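Local coordinates for beta-lactamase domain protein (Burkholderia ambifaria, PDB 5I0P) that probably acts as a metal-dependent hydrolase of the metallo-beta-lactamase superfamily, holding two zinc ions in its presumed active site, at residues I68-I73 against V98-C103; D106-A111 against D180-V185; R38-P43 against L53-D58; H102-H107 against Y211-E216. One frame throughout, in Å; residues are numbered along the deposited sequence.

In the fold
The four contacts belong to the metallo-beta-lactamase fold and run from one sheet to the presumed active site. Contact 3 is a hairpin whose strand 50-60 lies beside strand 63-69 of contact 1; their centres are about 10 Å apart, and V69 N bonds to W54 O at 2.8 Å. Contact 1 carries the sheet into the metal site: H102 is shared with contact 4, and D70 OD2 takes a probable hydrogen bond of 2.7 Å from H107 ND1. Contacts 2 and 4 both use helix 105-108, with centres about 12 Å apart. Contact 4 assembles three ligands of one zinc ion; contact 2 includes D106 and H107, two ligands of the other, and packs the turn after them against 180-185.

Contact 1 (I68-I73 against V98-C103); sequences IVDCGI and VLVTHC. With ZN (zinc ion), chain E.
D70 and T101 meet just past the ends of two parallel strands, 63-69 and 95-99, which helix 76-88 joins in a beta-alpha-beta crossover of the metallo-beta-lactamase fold. L99 sits between two backbone bonds, L99 N giving its proton to I68 O at 2.7 Å and L99 O taking one from D70 N at 2.8 Å. Beyond this the D70 carboxylate replaces the strand ladder. From CB the chain turns with CG beside the backbone N (chi1 -72°), and CG comes within 3.4 Å of T101 OG1. OD1 receives the backbone proton of T101 N at 2.8 Å in a nearly straight bond (167°), and OD2 accepts from T101 OG1 at the same length. Both oxygens use their syn lone pairs, so one residue grips the carboxylate with two bonds. OD2 also accepts from H107 ND1 of the second zinc site, which makes D70 a second-shell residue for that histidine. C71 SG touches V98 CG1, on the face shared with I68, and V100 CG2. T101 OG1 serves the other zinc site, accepting from H102 ND1 at 2.9 Å, with the oxygen 16° out of the imidazole plane.

Contact 2 (D106-A111 against D180-V185); sequences DHFGLA and DLVPAV. With ZN (zinc ion), chain F.
G109 and V182 bring their backbones to within 4.1 Å at CA, where a type I turn from F108 to A111 leaves helix 105-108 and meets the chain coming off helix 178-181. Helix 105-108 is the helical part of the HxHxDH zinc motif of metallo-beta-lactamases, so this contact packs the turn that follows the motif against 180-185. The bare CA of G109 lies 3.3 Å from L181 O, with V182 CG2 pressed against the same CA; a CB on G109 would run into L181 O, and the absence of a side chain permits the approach. No direct hydrogen bond joins the two segments.

F108 supplies the aromatic part. Its CG stands anti to the backbone N (chi1 -169°), which sends the ring out to the valines of 180-185. CD2 rests loosely on V182 CG1, while the tip atom CZ reaches V185 CG1 at 3.5 Å; both methyls come at the ring obliquely, and each valine side chain crosses F108 at about a right angle. L127 and M129 of strand 126-130 also pack on this phenylalanine. Earlier in the same segment, H107 NE2 binds a zinc ion at 2.3 Å, and D106 OD1 binds the same ion in a long bond.

A water lies over the centre of the F108 ring. It can donate to F108 O at 2.8 Å and to A184 O at 3.1 Å, though more acceptors than protons surround it. F108 O also closes the turn, accepting from A111 N at 3.1 Å.

Contact 3 (R38-P43 against L53-D58); sequences RWLRMP and LWLLRD
W39 and W54 lie side by side on one face of a beta hairpin, strand 37-43 against strand 50-60, near one edge of the larger sheet of the metallo-beta-lactamase fold, with strand 31-34 outside strand 37-43. W54 CH2 sits over one face of the W39 indole, and L53 O approaches the W39 rim near its plane. The W54 rim faces R38 O in the same way. The five-membered ring of W39 and the six-membered ring of W54 form an oblique pair, their planes at 33° and centroids 5.0 Å apart; their closest atoms, W39 CD1 and W54 CZ3, are 3.6 Å apart. The two indoles leave their backbones differently, W39 with CG anti to the backbone N (chi1 170°) and W54 with CG beside it. N52 OD1 accepts from W39 NE1.

Four backbone bonds bracket this non-hydrogen-bonded tryptophan pair. R38 N and L55 O pair at 2.8 Å, with the return bond from L55 N to R38 O; L40 N donates almost straight to L53 O at 2.9 Å, and L53 N donates back to L40 O.

The other face carries R38, L40, L53 and L55. L40 reaches across diagonally: its CD1 touches L55 CG at 3.6 Å and lies over the backbone at L53 O, while its CD2 rests on L53 CB. W82 of helix 76-88 packs against both L40 and L53 here. Farther along, M42, its chain bent at the second torsion, lays CG against L53 CD1 at 3.8 Å.

Contact 4 (H102-H107 against Y211-E216); sequences HCHPDH and YGHSPE. With ZN (zinc ion), chain E; ZN (zinc ion), chain F.
H104 turns CG beside its backbone N (chi1 -70°) and H213 extends its own anti to the backbone N (chi1 177°), which brings both imidazoles, with that of H102, onto one zinc ion. The ion is bound by H104 ND1 at 2.1 Å, by H213 NE2 at 2.3 Å and by H102 NE2 at 2.4 Å; H104 coordinates through ND1, the other two through NE2. H104 presents its edge to the face of H213 in an offset edge-to-face pair, planes at 87°, with H104 CE1 above the H213 ring toward its rim. The far nitrogen, H104 NE2, donates to a water at 3.0 Å, which makes a weak bond to H213 O. N241 O accepts from H213 ND1, a second-shell bond that fixes that ring; S214 OG packs on H102 CB at 3.5 Å and is itself hydrogen-bonded to E133. H102 CE1 lies over the centre of the H107 ring, and the two ions are 3.5 Å apart, zinc to zinc. D232 bridges the pair, and H277 completes the second site. This is a dinuclear zinc centre of the kind typical of the metallo-beta-lactamase superfamily, built on the HxHxDH motif and a histidine from the 211-216 loop.

Contact 1 (I68-I73 against V98-C103)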
# COMPACT_ATOMS: atom_id res chain seq x y z
N ILE A 68 -8.79 -10.87 -9.23
CA ILE A 68 -8.17 -10.79 -7.92
C ILE A 68 -7.52 -9.43 -7.77
O ILE A 68 -6.84 -8.96 -8.69
CB ILE A 68 -7.14 -11.92 -7.73
CG1 ILE A 68 -7.85 -13.27 -7.64
CG2 ILE A 68 -6.33 -11.66 -6.49
CD1 ILE A 68 -6.88 -14.43 -7.55
N VAL A 69 -7.71 -8.80 -6.62
CA VAL A 69 -6.92 -7.62 -6.28
C VAL A 69 -6.04 -7.95 -5.08
O VAL A 69 -6.53 -8.04 -3.94
CB VAL A 69 -7.80 -6.40 -6.00
CG1 VAL A 69 -6.93 -5.17 -5.64
CG2 VAL A 69 -8.70 -6.13 -7.23
N ASP A 70 -4.73 -8.08 -5.35
CA ASP A 70 -3.67 -8.31 -4.36
C ASP A 70 -3.64 -9.76 -3.89
O ASP A 70 -4.64 -10.47 -3.94
CB ASP A 70 -3.81 -7.31 -3.19
CG ASP A 70 -3.41 -5.88 -3.58
OD1 ASP A 70 -2.84 -5.71 -4.68
OD2 ASP A 70 -3.63 -4.93 -2.80
N CYS A 71 -2.49 -10.20 -3.40
CA CYS A 71 -2.10 -11.60 -3.48
C CYS A 71 -1.73 -12.27 -2.16
O CYS A 71 -1.85 -13.50 -2.06
CB CYS A 71 -0.90 -11.72 -4.44
SG CYS A 71 -1.18 -10.92 -6.01
N GLY A 72 -1.26 -11.50 -1.17
CA GLY A 72 -0.62 -12.06 -0.01
C GLY A 72 0.86 -12.24 -0.26
O GLY A 72 1.35 -12.14 -1.39
N ILE A 73 1.61 -12.47 0.84
CA ILE A 73 3.00 -12.92 0.72
C ILE A 73 2.99 -14.38 0.30
O ILE A 73 2.00 -15.07 0.45
CB ILE A 73 3.77 -12.77 2.04
CG1 ILE A 73 3.05 -13.62 3.11
CG2 ILE A 73 3.99 -11.29 2.44
CD1 ILE A 73 3.90 -13.88 4.35
N VAL A 98 -5.07 -11.11 -12.46
CA VAL A 98 -4.65 -10.69 -11.14
C VAL A 98 -4.22 -9.22 -11.22
O VAL A 98 -3.34 -8.86 -12.01
CB VAL A 98 -3.52 -11.57 -10.60
CG1 VAL A 98 -3.09 -11.08 -9.25
CG2 VAL A 98 -3.98 -13.03 -10.54
N LEU A 99 -4.87 -8.39 -10.41
CA LEU A 99 -4.56 -6.98 -10.33
C LEU A 99 -3.86 -6.69 -9.01
O LEU A 99 -4.24 -7.24 -7.98
CB LEU A 99 -5.85 -6.19 -10.46
CG LEU A 99 -5.76 -4.73 -10.83
CD1 LEU A 99 -7.01 -4.30 -11.54
CD2 LEU A 99 -5.54 -3.92 -9.53
N VAL A 100 -2.82 -5.86 -9.04
CA VAL A 100 -2.00 -5.58 -7.86
C VAL A 100 -1.88 -4.08 -7.62
O VAL A 100 -1.51 -3.32 -8.53
CB VAL A 100 -0.61 -6.24 -7.97
CG1 VAL A 100 0.31 -5.72 -6.86
CG2 VAL A 100 -0.78 -7.75 -7.91
N THR A 101 -2.17 -3.64 -6.39
CA THR A 101 -2.15 -2.21 -6.10
C THR A 101 -0.74 -1.62 -6.13
O THR A 101 -0.54 -0.48 -6.56
CB THR A 101 -2.83 -1.95 -4.74
OG1 THR A 101 -2.18 -2.70 -3.70
CG2 THR A 101 -4.28 -2.29 -4.77
N HIS A 102 0.24 -2.36 -5.63
CA HIS A 102 1.58 -1.84 -5.51
C HIS A 102 2.48 -2.99 -5.09
O HIS A 102 1.99 -4.08 -4.77
CB HIS A 102 1.65 -0.64 -4.54
CG HIS A 102 1.41 -0.97 -3.09
ND1 HIS A 102 0.18 -1.38 -2.59
CD2 HIS A 102 2.23 -0.89 -2.01
CE1 HIS A 102 0.27 -1.55 -1.29
NE2 HIS A 102 1.50 -1.26 -0.91
N CYS A 103 3.80 -2.76 -5.12
CA CYS A 103 4.74 -3.88 -5.14
C CYS A 103 5.17 -4.37 -3.76
O CYS A 103 6.03 -5.26 -3.69
CB CYS A 103 6.00 -3.50 -5.94
SG CYS A 103 7.04 -2.24 -5.15
ZN ZN E . 2.47 -1.12 1.30

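Contact 2 (D106-A111 against D180-V185)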
# COMPACT_ATOMS: atom_id res chain seq x y z
N ASP A 106 3.37 -8.00 0.78
CA ASP A 106 2.09 -8.55 1.19
C ASP A 106 1.03 -8.38 0.09
O ASP A 106 0.04 -9.13 0.09
CB ASP A 106 1.64 -7.96 2.55
CG ASP A 106 1.80 -6.42 2.66
OD1 ASP A 106 0.89 -5.77 3.25
OD2 ASP A 106 2.81 -5.86 2.17
N HIS A 107 1.23 -7.46 -0.87
CA HIS A 107 0.28 -7.32 -1.97
C HIS A 107 0.65 -8.12 -3.20
O HIS A 107 -0.25 -8.61 -3.90
CB HIS A 107 0.12 -5.85 -2.34
CG HIS A 107 -0.34 -5.01 -1.19
ND1 HIS A 107 -1.62 -4.52 -1.09
CD2 HIS A 107 0.29 -4.64 -0.05
CE1 HIS A 107 -1.75 -3.83 0.03
NE2 HIS A 107 -0.60 -3.89 0.67
N PHE A 108 1.95 -8.36 -3.41
CA PHE A 108 2.53 -8.79 -4.67
C PHE A 108 3.17 -10.16 -4.60
O PHE A 108 3.38 -10.76 -5.66
CB PHE A 108 3.59 -7.77 -5.11
CG PHE A 108 4.09 -7.94 -6.51
CD1 PHE A 108 3.22 -8.16 -7.56
CD2 PHE A 108 5.45 -7.79 -6.78
CE1 PHE A 108 3.70 -8.28 -8.88
CE2 PHE A 108 5.94 -7.86 -8.09
CZ PHE A 108 5.05 -8.12 -9.14
N GLY A 109 3.45 -10.67 -3.41
CA GLY A 109 4.25 -11.88 -3.28
C GLY A 109 3.73 -13.07 -4.07
O GLY A 109 4.50 -13.78 -4.73
N LEU A 110 2.41 -13.33 -4.00
CA LEU A 110 1.83 -14.52 -4.63
C LEU A 110 1.29 -14.24 -6.02
O LEU A 110 0.49 -15.04 -6.54
CB LEU A 110 0.74 -15.12 -3.76
CG LEU A 110 1.31 -15.94 -2.63
CD1 LEU A 110 0.18 -16.50 -1.80
CD2 LEU A 110 2.14 -17.02 -3.22
N ALA A 111 1.67 -13.12 -6.62
CA ALA A 111 1.15 -12.76 -7.93
C ALA A 111 1.51 -13.80 -8.98
O ALA A 111 0.64 -14.28 -9.73
CB ALA A 111 1.64 -11.37 -8.31
N ASP A 180 12.29 -13.46 -0.19
CA ASP A 180 11.68 -14.50 0.64
C ASP A 180 10.16 -14.43 0.54
O ASP A 180 9.48 -15.46 0.56
CB ASP A 180 12.07 -14.33 2.11
CG ASP A 180 13.56 -14.47 2.35
OD1 ASP A 180 14.18 -15.40 1.79
OD2 ASP A 180 14.11 -13.64 3.13
N LEU A 181 9.63 -13.21 0.42
CA LEU A 181 8.20 -12.97 0.36
C LEU A 181 7.69 -12.92 -1.08
O LEU A 181 6.51 -13.16 -1.32
CB LEU A 181 7.87 -11.68 1.11
CG LEU A 181 8.50 -11.66 2.52
CD1 LEU A 181 8.26 -10.33 3.27
CD2 LEU A 181 8.04 -12.87 3.34
N VAL A 182 8.57 -12.57 -2.01
CA VAL A 182 8.26 -12.52 -3.44
C VAL A 182 9.30 -13.38 -4.14
O VAL A 182 10.33 -12.88 -4.60
CB VAL A 182 8.22 -11.07 -3.95
CG1 VAL A 182 7.59 -11.05 -5.36
CG2 VAL A 182 7.45 -10.16 -2.93
N PRO A 183 9.10 -14.70 -4.17
CA PRO A 183 10.15 -15.58 -4.68
C PRO A 183 10.13 -15.72 -6.19
O PRO A 183 11.07 -16.29 -6.75
CB PRO A 183 9.83 -16.92 -3.99
CG PRO A 183 8.33 -16.90 -3.89
CD PRO A 183 7.95 -15.45 -3.65
N ALA A 184 9.12 -15.20 -6.86
CA ALA A 184 9.01 -15.21 -8.31
C ALA A 184 8.11 -14.04 -8.68
O ALA A 184 7.21 -13.67 -7.93
CB ALA A 184 8.44 -16.54 -8.85
N VAL A 185 8.35 -13.48 -9.86
CA VAL A 185 7.54 -12.36 -10.33
C VAL A 185 7.01 -12.71 -11.71
O VAL A 185 7.72 -13.37 -12.49
CB VAL A 185 8.36 -11.06 -10.32
CG1 VAL A 185 7.54 -9.92 -10.79
CG2 VAL A 185 8.82 -10.74 -8.93
ZN ZN F . 0.09 -3.27 2.77
O HOH W 1 4.56 -12.16 -7.72

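Contact 3 (R38-P43 against L53-D58)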
# COMPACT_ATOMS: atom_id res chain seq x y z
N ARG A 38 -16.13 -9.35 -3.02
CA ARG A 38 -15.89 -10.23 -1.89
C ARG A 38 -14.58 -9.90 -1.19
O ARG A 38 -13.57 -9.57 -1.83
CB ARG A 38 -15.89 -11.68 -2.34
CG ARG A 38 -17.26 -12.15 -2.81
CD ARG A 38 -17.24 -13.67 -2.94
NE ARG A 38 -18.45 -14.25 -3.51
CZ ARG A 38 -18.52 -15.53 -3.88
NH1 ARG A 38 -17.45 -16.30 -3.74
NH2 ARG A 38 -19.63 -16.03 -4.41
N TRP A 39 -14.63 -9.94 0.13
CA TRP A 39 -13.53 -9.57 1.03
C TRP A 39 -12.90 -10.85 1.57
O TRP A 39 -13.60 -11.71 2.12
CB TRP A 39 -14.08 -8.68 2.14
CG TRP A 39 -13.16 -8.36 3.31
CD1 TRP A 39 -11.79 -8.43 3.35
CD2 TRP A 39 -13.57 -7.92 4.62
NE1 TRP A 39 -11.33 -8.06 4.59
CE2 TRP A 39 -12.39 -7.75 5.39
CE3 TRP A 39 -14.82 -7.68 5.21
CZ2 TRP A 39 -12.42 -7.33 6.73
CZ3 TRP A 39 -14.86 -7.26 6.53
CH2 TRP A 39 -13.66 -7.10 7.28
N LEU A 40 -11.60 -11.01 1.37
CA LEU A 40 -10.82 -12.06 1.98
C LEU A 40 -9.84 -11.42 2.95
O LEU A 40 -9.38 -10.29 2.72
CB LEU A 40 -10.00 -12.85 0.99
CG LEU A 40 -10.22 -13.30 -0.45
CD1 LEU A 40 -10.79 -12.27 -1.42
CD2 LEU A 40 -8.82 -13.67 -0.86
N ARG A 41 -9.48 -12.15 4.00
CA ARG A 41 -8.46 -11.64 4.92
C ARG A 41 -7.39 -12.70 5.12
O ARG A 41 -7.70 -13.84 5.46
CB ARG A 41 -9.06 -11.22 6.27
CG ARG A 41 -7.99 -10.85 7.29
CD ARG A 41 -8.60 -10.39 8.63
NE ARG A 41 -8.98 -9.02 8.42
CZ ARG A 41 -8.63 -7.98 9.16
NH1 ARG A 41 -7.89 -8.11 10.25
NH2 ARG A 41 -9.06 -6.79 8.78
N MET A 42 -6.14 -12.32 4.90
CA MET A 42 -5.04 -13.26 5.01
C MET A 42 -4.15 -12.94 6.22
O MET A 42 -3.90 -11.77 6.53
CB MET A 42 -4.18 -13.25 3.74
CG MET A 42 -4.90 -13.86 2.49
SD MET A 42 -5.26 -15.64 2.71
CE MET A 42 -5.68 -15.96 0.97
N PRO A 43 -3.68 -13.95 6.94
CA PRO A 43 -2.75 -13.70 8.04
C PRO A 43 -1.38 -13.29 7.54
O PRO A 43 -0.91 -13.77 6.50
CB PRO A 43 -2.67 -15.05 8.75
CG PRO A 43 -2.88 -16.04 7.62
CD PRO A 43 -3.95 -15.39 6.75
N LEU A 53 -7.70 -8.88 0.91
CA LEU A 53 -7.67 -9.06 -0.54
C LEU A 53 -9.09 -9.02 -1.09
O LEU A 53 -10.07 -9.22 -0.36
CB LEU A 53 -6.97 -10.38 -0.95
CG LEU A 53 -5.62 -10.72 -0.30
CD1 LEU A 53 -5.12 -12.05 -0.81
CD2 LEU A 53 -4.53 -9.60 -0.48
N TRP A 54 -9.22 -8.73 -2.37
CA TRP A 54 -10.52 -8.53 -2.97
C TRP A 54 -10.72 -9.50 -4.13
O TRP A 54 -9.84 -9.62 -5.01
CB TRP A 54 -10.69 -7.06 -3.39
CG TRP A 54 -10.17 -6.15 -2.33
CD1 TRP A 54 -8.98 -5.48 -2.34
CD2 TRP A 54 -10.75 -5.92 -1.03
NE1 TRP A 54 -8.81 -4.79 -1.17
CE2 TRP A 54 -9.87 -5.05 -0.33
CE3 TRP A 54 -11.94 -6.33 -0.40
CZ2 TRP A 54 -10.13 -4.58 0.97
CZ3 TRP A 54 -12.21 -5.86 0.89
CH2 TRP A 54 -11.30 -5.00 1.56
N LEU A 55 -11.85 -10.21 -4.10
CA LEU A 55 -12.33 -11.04 -5.20
C LEU A 55 -13.49 -10.30 -5.85
O LEU A 55 -14.51 -10.04 -5.18
CB LEU A 55 -12.81 -12.40 -4.71
CG LEU A 55 -11.90 -13.61 -4.60
CD1 LEU A 55 -12.71 -14.78 -4.00
CD2 LEU A 55 -11.32 -14.00 -5.94
N LEU A 56 -13.34 -9.94 -7.13
CA LEU A 56 -14.37 -9.20 -7.84
C LEU A 56 -15.00 -10.08 -8.91
O LEU A 56 -14.30 -10.57 -9.80
CB LEU A 56 -13.78 -7.95 -8.46
CG LEU A 56 -12.98 -7.02 -7.55
CD1 LEU A 56 -12.59 -5.79 -8.35
CD2 LEU A 56 -13.79 -6.64 -6.36
N ARG A 57 -16.31 -10.28 -8.81
CA ARG A 57 -17.03 -11.00 -9.85
C ARG A 57 -16.91 -10.28 -11.19
O ARG A 57 -17.12 -9.07 -11.29
CB ARG A 57 -18.49 -11.13 -9.44
CG ARG A 57 -19.27 -11.98 -10.38
CD ARG A 57 -18.68 -13.36 -10.44
NE ARG A 57 -19.62 -14.27 -11.09
CZ ARG A 57 -19.82 -14.34 -12.40
NH1 ARG A 57 -19.12 -13.54 -13.21
NH2 ARG A 57 -20.70 -15.20 -12.92
N ASP A 58 -16.59 -11.04 -12.24
CA ASP A 58 -16.18 -10.41 -13.48
C ASP A 58 -16.54 -11.30 -14.67
O ASP A 58 -16.99 -12.44 -14.52
CB ASP A 58 -14.67 -10.10 -13.43
CG ASP A 58 -14.28 -9.02 -14.43
OD1 ASP A 58 -15.18 -8.50 -15.13
OD2 ASP A 58 -13.07 -8.70 -14.52

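Contact 4 (H102-H107 against Y211-E216)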
# COMPACT_ATOMS: atom_id res chain seq x y z
N HIS A 102 0.24 -2.36 -5.63
CA HIS A 102 1.58 -1.84 -5.51
C HIS A 102 2.48 -2.99 -5.09
O HIS A 102 1.99 -4.08 -4.77
CB HIS A 102 1.65 -0.64 -4.54
CG HIS A 102 1.41 -0.97 -3.09
ND1 HIS A 102 0.18 -1.38 -2.59
CD2 HIS A 102 2.23 -0.89 -2.01
CE1 HIS A 102 0.27 -1.55 -1.29
NE2 HIS A 102 1.50 -1.26 -0.91
N CYS A 103 3.80 -2.76 -5.12
CA CYS A 103 4.74 -3.88 -5.14
C CYS A 103 5.17 -4.37 -3.76
O CYS A 103 6.03 -5.26 -3.69
CB CYS A 103 6.00 -3.50 -5.94
SG CYS A 103 7.04 -2.24 -5.15
N HIS A 104 4.62 -3.83 -2.68
CA HIS A 104 5.02 -4.33 -1.36
C HIS A 104 4.66 -5.80 -1.23
O HIS A 104 3.64 -6.27 -1.77
CB HIS A 104 4.41 -3.50 -0.23
CG HIS A 104 5.00 -2.13 -0.14
ND1 HIS A 104 4.35 -1.06 0.42
CD2 HIS A 104 6.17 -1.64 -0.61
CE1 HIS A 104 5.10 0.02 0.32
NE2 HIS A 104 6.21 -0.30 -0.31
N PRO A 105 5.50 -6.56 -0.52
CA PRO A 105 5.42 -8.03 -0.59
C PRO A 105 4.06 -8.62 -0.19
O PRO A 105 3.65 -9.66 -0.73
CB PRO A 105 6.52 -8.48 0.38
CG PRO A 105 7.36 -7.30 0.56
CD PRO A 105 6.52 -6.10 0.42
N ASP A 106 3.37 -8.00 0.78
CA ASP A 106 2.09 -8.55 1.19
C ASP A 106 1.03 -8.38 0.09
O ASP A 106 0.04 -9.13 0.09
CB ASP A 106 1.64 -7.96 2.55
CG ASP A 106 1.80 -6.42 2.66
OD1 ASP A 106 0.89 -5.77 3.25
OD2 ASP A 106 2.81 -5.86 2.17
N HIS A 107 1.23 -7.46 -0.87
CA HIS A 107 0.28 -7.32 -1.97
C HIS A 107 0.65 -8.12 -3.20
O HIS A 107 -0.25 -8.61 -3.90
CB HIS A 107 0.12 -5.85 -2.34
CG HIS A 107 -0.34 -5.01 -1.19
ND1 HIS A 107 -1.62 -4.52 -1.09
CD2 HIS A 107 0.29 -4.64 -0.05
CE1 HIS A 107 -1.75 -3.83 0.03
NE2 HIS A 107 -0.60 -3.89 0.67
N TYR A 211 1.26 8.52 -4.38
CA TYR A 211 2.72 8.59 -4.34
C TYR A 211 3.18 8.74 -2.90
O TYR A 211 2.41 9.10 -2.01
CB TYR A 211 3.21 9.74 -5.23
CG TYR A 211 2.75 9.58 -6.66
CD1 TYR A 211 3.47 8.79 -7.56
CD2 TYR A 211 1.59 10.17 -7.10
CE1 TYR A 211 3.03 8.60 -8.87
CE2 TYR A 211 1.14 9.99 -8.38
CZ TYR A 211 1.87 9.21 -9.27
OH TYR A 211 1.41 9.04 -10.56
N GLY A 212 4.46 8.47 -2.66
CA GLY A 212 5.00 8.66 -1.33
C GLY A 212 5.12 7.39 -0.52
O GLY A 212 6.07 7.24 0.26
N HIS A 213 4.16 6.48 -0.66
CA HIS A 213 4.24 5.15 -0.05
C HIS A 213 5.01 4.17 -0.93
O HIS A 213 5.78 3.35 -0.43
CB HIS A 213 2.82 4.66 0.26
CG HIS A 213 2.76 3.28 0.82
ND1 HIS A 213 3.25 2.95 2.06
CD2 HIS A 213 2.22 2.14 0.32
CE1 HIS A 213 3.06 1.66 2.28
NE2 HIS A 213 2.42 1.15 1.25
N SER A 214 4.86 4.29 -2.24
CA SER A 214 5.43 3.37 -3.22
C SER A 214 5.51 4.11 -4.55
O SER A 214 4.95 5.21 -4.68
CB SER A 214 4.58 2.09 -3.35
OG SER A 214 3.26 2.39 -3.78
N PRO A 215 6.20 3.53 -5.56
CA PRO A 215 6.44 4.29 -6.80
C PRO A 215 5.20 4.91 -7.42
O PRO A 215 5.20 6.10 -7.77
CB PRO A 215 7.05 3.23 -7.73
CG PRO A 215 7.73 2.31 -6.86
CD PRO A 215 6.91 2.24 -5.60
N GLU A 216 4.13 4.11 -7.55
CA GLU A 216 2.98 4.49 -8.36
C GLU A 216 1.79 3.64 -7.92
O GLU A 216 1.37 2.72 -8.64
CB GLU A 216 3.28 4.30 -9.85
CG GLU A 216 2.23 4.91 -10.77
CD GLU A 216 2.41 4.55 -12.28
OE1 GLU A 216 3.43 3.93 -12.68
OE2 GLU A 216 1.52 4.91 -13.07
ZN ZN E . 2.47 -1.12 1.30
ZN ZN F . 0.09 -3.27 2.77
O HOH W 2 8.32 1.39 -1.66